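Local coordinates for protein response regulator receiver modulated diguanylate cyclase with PAS/PAC sensor (Desulfovibrio desulfuricans subsp. desulfuricans, PDB 3CG0) that probably receives a phosphoryl signal through this receiver domain and thereby controls the diguanylate cyclase activity of the longer protein that carries it, at residues P10-V15 with I27-L32; G107-P112 with D116-S121. One frame throughout, in Å; residues are numbered along the deposited sequence. Where two conformers were deposited one is given.

Contact 1: residues P10-V15 with I27-L32; sequences PGVLIV and IQLESL
Leu29 rests one methyl, CD1, against two side chains of strand 11-15, and the whole contact turns on that one group. Val12 CG1 lies 3.7 Å from Leu29 CD1, the two side chains running obliquely to each other. Ile14 approaches differently: its CD1 meets Leu29 CD1 at 3.7 Å, tip to tip. The valine branch in play has CG1 opposite the backbone N (chi1 -176°), while Ile14 reaches across because its chain is extended beyond CG1 (chi2 176°), which carries CD1 out from the sheet. Branched residues suit the strand, and Ile14 has the extra length needed to meet a helix whose backbone stays well away: the nearest CA atoms, of Val12 and Leu29, are 8.3 Å apart. Leu13 points to the other face of the sheet.

All three touching residues are buried, and Leu29 is also packed against Ile122 of helix 115-132. On the solvent side of helix 19-32, by contrast, Ile27, Glu30 and Ser31 are exposed, so the surface there is mixed rather than purely polar. Ser31 N bonds Ile27 O within the helix, and in one of its two conformers Ser31 OG lies near the same carbonyl oxygen, a tentative bond. The pairing of a buried strand with the inner face of this helix belongs to the first beta-alpha-beta unit of the CheY-like receiver fold.

Contact 2: residues G107-P112 with D116-S121; sequences GYLAKP and DTLHRS
The last strand and the last helix of the receiver domain, 107-110 and 115-132, meet here in the closing beta-alpha step of the CheY-like fold. Their short segments run nearly antiparallel, with 162° between their directions and axes 10.0 Å apart at closest approach. Leu109 supplies the strand's share, and its two methyls divide the work. CD1 rests 4.0 Å from Thr117 CG2, the two side chains sliding past each other in opposite directions. CD2 turns to Leu118, whose CD1 it meets at 3.9 Å, these two side chains crossing at about a right angle. Leu118 leaves the helix with CG opposite its backbone N (chi1 179°), and the bend at chi2, 57°, sets CD1 against the leucine of the strand.

A leucine fits this place because two methyls can serve neighbouring helix positions at once. Thr117 gives the helix a methyl to turn inward, for CG2 is the branch that touches. One turn on, Ser121 lies beside both branches of Leu109, though the place of its OG is less sure; a small residue probably suits the limited room facing Leu109. The hydroxyl appears to turn back to Thr117 O, a bond that shares the same doubt.

Around this apolar core, Leu109 and Ser121 both touch Ile86 of strand 85-89, while Leu118 also touches helix 19-32. The helix also faces a second subunit: Asp116 and Arg120 make salt bridges with Arg120 and Asp116 of that chain, and Ser121 packs on its Met124. Helix 115-132 is thus held between the edge strand 107-110, helix 19-32 and the partner subunit.

Contact 1 closes before contact 2 opens along the chain, yet their centres lie only 12 Å apart and both reach the same parallel five-stranded sheet. Strand 11-15 is an inner strand and 107-110 an outermost one, with 57-61 and 85-89 between them. The two helices meet directly: Leu29 CD2 is 3.9 Å from Leu118 CD2, and Leu32 CD2 packs 3.8 Å from His119 CB. Helices 19-32 and 115-132 therefore form one layer over a face of the sheet, bringing the first and last parts of the receiver domain together. The helix of contact 2 also joins a second subunit, whereas no other chain of the assembly touches contact 1.

Contact 1: residues P10-V15 with I27-L32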
loop_
_atom_site.group_PDB
_atom_site.type_symbol
_atom_site.label_atom_id
_atom_site.label_comp_id
_atom_site.label_asym_id
_atom_site.label_seq_id
_atom_site.Cartn_x
_atom_site.Cartn_y
_atom_site.Cartn_z
ATOM N N PRO C 10 16.004 -1.070 -17.670
ATOM C CA PRO C 10 16.126 -2.531 -17.481
ATOM C C PRO C 10 17.079 -3.271 -18.417
ATOM O O PRO C 10 17.233 -2.891 -19.577
ATOM C CB PRO C 10 14.698 -3.026 -17.716
ATOM C CG PRO C 10 13.854 -1.890 -17.313
ATOM C CD PRO C 10 14.586 -0.689 -17.827
ATOM N N GLY C 11 17.697 -4.331 -17.893
ATOM C CA GLY C 11 18.655 -5.140 -18.635
ATOM C C GLY C 11 18.045 -6.394 -19.233
ATOM O O GLY C 11 17.634 -7.299 -18.513
ATOM N N VAL C 12 18.010 -6.446 -20.558
ATOM C CA VAL C 12 17.320 -7.501 -21.284
ATOM C C VAL C 12 18.321 -8.516 -21.869
ATOM O O VAL C 12 19.323 -8.141 -22.459
ATOM C CB VAL C 12 16.395 -6.893 -22.380
ATOM C CG1 VAL C 12 15.584 -7.963 -23.081
ATOM C CG2 VAL C 12 15.439 -5.831 -21.766
ATOM N N LEU C 13 18.042 -9.800 -21.679
ATOM C CA LEU C 13 18.859 -10.871 -22.244
ATOM C C LEU C 13 18.015 -11.602 -23.293
ATOM O O LEU C 13 16.873 -11.953 -23.015
ATOM C CB LEU C 13 19.315 -11.793 -21.111
ATOM C CG LEU C 13 20.053 -13.121 -21.306
ATOM C CD1 LEU C 13 21.038 -13.322 -20.171
ATOM C CD2 LEU C 13 19.099 -14.288 -21.352
ATOM N N ILE C 14 18.556 -11.794 -24.500
ATOM C CA ILE C 14 17.804 -12.402 -25.606
ATOM C C ILE C 14 18.372 -13.787 -25.929
ATOM O O ILE C 14 19.581 -13.958 -26.046
ATOM C CB ILE C 14 17.844 -11.539 -26.883
ATOM C CG1 ILE C 14 17.277 -10.138 -26.631
ATOM C CG2 ILE C 14 17.074 -12.201 -28.024
ATOM C CD1 ILE C 14 17.386 -9.219 -27.847
ATOM N N VAL C 15 17.492 -14.774 -26.029
ATOM C CA VAL C 15 17.863 -16.119 -26.435
ATOM C C VAL C 15 17.058 -16.428 -27.691
ATOM O O VAL C 15 15.846 -16.625 -27.622
ATOM C CB VAL C 15 17.547 -17.160 -25.350
ATOM C CG1 VAL C 15 18.281 -18.465 -25.639
ATOM C CG2 VAL C 15 17.936 -16.658 -23.992
ATOM N N ILE C 27 17.012 -4.076 -32.154
ATOM C CA ILE C 27 16.649 -2.747 -32.697
ATOM C C ILE C 27 15.445 -2.169 -31.955
ATOM O O ILE C 27 15.511 -1.051 -31.451
ATOM C CB ILE C 27 16.350 -2.785 -34.227
ATOM C CG1 ILE C 27 17.621 -3.020 -35.040
ATOM C CG2 ILE C 27 15.697 -1.482 -34.719
ATOM C CD1 ILE C 27 17.343 -3.369 -36.488
ATOM N N GLN C 28 14.371 -2.958 -31.860
ATOM C CA GLN C 28 13.168 -2.584 -31.099
ATOM C C GLN C 28 13.434 -2.260 -29.637
ATOM O O GLN C 28 12.891 -1.295 -29.130
ATOM C CB GLN C 28 12.097 -3.667 -31.183
ATOM C CG GLN C 28 11.359 -3.714 -32.501
ATOM C CD GLN C 28 10.307 -4.801 -32.528
ATOM O OE1 GLN C 28 10.622 -5.991 -32.555
ATOM N NE2 GLN C 28 9.046 -4.396 -32.533
ATOM N N LEU C 29 14.274 -3.053 -28.974
ATOM C CA LEU C 29 14.564 -2.849 -27.559
ATOM C C LEU C 29 15.411 -1.622 -27.310
ATOM O O LEU C 29 15.174 -0.891 -26.352
ATOM C CB LEU C 29 15.247 -4.068 -26.944
ATOM C CG LEU C 29 14.385 -5.317 -26.762
ATOM C CD1 LEU C 29 15.282 -6.480 -26.474
ATOM C CD2 LEU C 29 13.419 -5.117 -25.646
ATOM N N GLU C 30 16.395 -1.406 -28.177
ATOM C CA GLU C 30 17.265 -0.238 -28.091
ATOM C C GLU C 30 16.492 1.066 -28.336
ATOM O O GLU C 30 16.769 2.073 -27.689
ATOM C CB GLU C 30 18.406 -0.364 -29.091
ATOM C CG GLU C 30 19.726 0.171 -28.597
ATOM C CD GLU C 30 20.601 -0.918 -28.014
ATOM O OE1 GLU C 30 20.267 -1.450 -26.930
ATOM O OE2 GLU C 30 21.631 -1.235 -28.645
ATOM N N SER C 31 15.515 1.022 -29.248
ATOM C CA SER C 31 14.649 2.165 -29.561
ATOM C C SER C 31 13.705 2.526 -28.412
ATOM O O SER C 31 13.233 3.664 -28.308
ATOM C CB SER C 31 13.827 1.868 -30.820
ATOM O OG SER C 31 14.652 1.387 -31.867
ATOM N N LEU C 32 13.413 1.542 -27.564
ATOM C CA LEU C 32 12.546 1.748 -26.412
ATOM C C LEU C 32 13.338 2.317 -25.233
ATOM O O LEU C 32 12.772 2.962 -24.345
ATOM C CB LEU C 32 11.823 0.446 -26.032
ATOM C CG LEU C 32 10.695 0.001 -26.984
ATOM C CD1 LEU C 32 10.303 -1.449 -26.756
ATOM C CD2 LEU C 32 9.459 0.905 -26.874
#

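Contact 2: residues G107-P112 with D116-S121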
loop_
_atom_site.group_PDB
_atom_site.type_symbol
_atom_site.label_atom_id
_atom_site.label_comp_id
_atom_site.label_asym_id
_atom_site.label_seq_id
_atom_site.Cartn_x
_atom_site.Cartn_y
_atom_site.Cartn_z
ATOM N N GLY C 107 4.234 -14.133 -20.229
ATOM C CA GLY C 107 3.362 -14.146 -21.392
ATOM C C GLY C 107 4.097 -14.717 -22.588
ATOM O O GLY C 107 5.176 -15.299 -22.436
ATOM N N TYR C 108 3.492 -14.541 -23.766
ATOM C CA TYR C 108 4.017 -15.020 -25.035
ATOM C C TYR C 108 3.887 -13.907 -26.062
ATOM O O TYR C 108 2.830 -13.289 -26.198
ATOM C CB TYR C 108 3.241 -16.261 -25.511
ATOM C CG TYR C 108 3.226 -17.409 -24.518
ATOM C CD1 TYR C 108 4.158 -18.437 -24.601
ATOM C CD2 TYR C 108 2.273 -17.466 -23.500
ATOM C CE1 TYR C 108 4.151 -19.475 -23.693
ATOM C CE2 TYR C 108 2.265 -18.493 -22.587
ATOM C CZ TYR C 108 3.203 -19.499 -22.691
ATOM O OH TYR C 108 3.188 -20.532 -21.791
ATOM N N LEU C 109 4.978 -13.630 -26.763
ATOM C CA LEU C 109 5.003 -12.605 -27.811
ATOM C C LEU C 109 5.241 -13.242 -29.172
ATOM O O LEU C 109 6.286 -13.854 -29.396
ATOM C CB LEU C 109 6.085 -11.557 -27.513
ATOM C CG LEU C 109 5.666 -10.164 -27.014
ATOM C CD1 LEU C 109 4.265 -10.103 -26.426
ATOM C CD2 LEU C 109 6.678 -9.635 -26.023
ATOM N N ALA C 110 4.264 -13.108 -30.067
ATOM C CA ALA C 110 4.357 -13.687 -31.402
ATOM C C ALA C 110 5.119 -12.773 -32.350
ATOM O O ALA C 110 4.820 -11.583 -32.445
ATOM C CB ALA C 110 2.970 -13.993 -31.944
ATOM N N LYS C 111 6.110 -13.330 -33.043
ATOM C CA LYS C 111 6.901 -12.558 -34.002
ATOM C C LYS C 111 6.169 -12.432 -35.349
ATOM O O LYS C 111 5.518 -13.390 -35.782
ATOM C CB LYS C 111 8.325 -13.128 -34.152
ATOM C CG LYS C 111 8.421 -14.594 -34.574
ATOM C CD LYS C 111 9.402 -15.361 -33.687
ATOM C CE LYS C 111 10.857 -15.123 -34.051
ATOM N NZ LYS C 111 11.414 -16.291 -34.771
ATOM N N PRO C 112 6.246 -11.249 -36.007
ATOM C CA PRO C 112 6.942 -10.004 -35.636
ATOM C C PRO C 112 6.301 -9.294 -34.446
ATOM O O PRO C 112 5.090 -9.045 -34.436
ATOM C CB PRO C 112 6.831 -9.136 -36.900
ATOM C CG PRO C 112 6.396 -10.070 -37.991
ATOM C CD PRO C 112 5.566 -11.104 -37.306
ATOM N N ASP C 116 5.237 -1.716 -28.908
ATOM C CA ASP C 116 4.434 -1.194 -27.804
ATOM C C ASP C 116 3.944 -2.302 -26.866
ATOM O O ASP C 116 3.849 -2.093 -25.659
ATOM C CB ASP C 116 3.286 -0.297 -28.310
ATOM C CG ASP C 116 2.026 -1.072 -28.649
ATOM O OD1 ASP C 116 1.023 -0.942 -27.907
ATOM O OD2 ASP C 116 2.035 -1.817 -29.652
ATOM N N THR C 117 3.677 -3.483 -27.427
ATOM C CA THR C 117 3.347 -4.670 -26.640
ATOM C C THR C 117 4.588 -5.160 -25.901
ATOM O O THR C 117 4.521 -5.522 -24.729
ATOM C CB THR C 117 2.815 -5.816 -27.520
ATOM O OG1 THR C 117 2.008 -5.278 -28.573
ATOM C CG2 THR C 117 1.984 -6.787 -26.688
ATOM N N LEU C 118 5.714 -5.160 -26.604
ATOM C CA LEU C 118 7.009 -5.519 -26.050
ATOM C C LEU C 118 7.339 -4.668 -24.824
ATOM O O LEU C 118 7.736 -5.195 -23.787
ATOM C CB LEU C 118 8.082 -5.343 -27.130
ATOM C CG LEU C 118 9.539 -5.630 -26.804
ATOM C CD1 LEU C 118 9.645 -7.050 -26.315
ATOM C CD2 LEU C 118 10.405 -5.386 -28.038
ATOM N N HIS C 119 7.141 -3.358 -24.944
ATOM C CA HIS C 119 7.448 -2.428 -23.868
ATOM C C HIS C 119 6.588 -2.625 -22.619
ATOM O O HIS C 119 7.105 -2.618 -21.502
ATOM C CB HIS C 119 7.320 -0.990 -24.358
ATOM C CG HIS C 119 7.442 0.021 -23.264
ATOM N ND1 HIS C 119 8.607 0.208 -22.553
ATOM C CD2 HIS C 119 6.537 0.881 -22.739
ATOM C CE1 HIS C 119 8.422 1.147 -21.644
ATOM N NE2 HIS C 119 7.174 1.572 -21.735
ATOM N N ARG C 120 5.283 -2.801 -22.815
ATOM C CA ARG C 120 4.342 -2.998 -21.710
ATOM C C ARG C 120 4.500 -4.358 -21.024
ATOM O O ARG C 120 4.353 -4.454 -19.805
ATOM C CB ARG C 120 2.884 -2.791 -22.171
ATOM C CG ARG C 120 2.531 -1.359 -22.608
ATOM C CD ARG C 120 3.152 -0.306 -21.687
ATOM N NE ARG C 120 2.584 1.034 -21.856
ATOM C CZ ARG C 120 3.033 2.119 -21.224
ATOM N NH1 ARG C 120 2.456 3.298 -21.431
ATOM N NH2 ARG C 120 4.058 2.032 -20.386
ATOM N N SER C 121 4.795 -5.397 -21.807
ATOM C CA SER C 121 5.052 -6.735 -21.271
ATOM C C SER C 121 6.230 -6.753 -20.328
ATOM O O SER C 121 6.137 -7.316 -19.243
ATOM C CB SER C 121 5.318 -7.709 -22.403
ATOM O OG SER C 121 4.295 -7.601 -23.354
#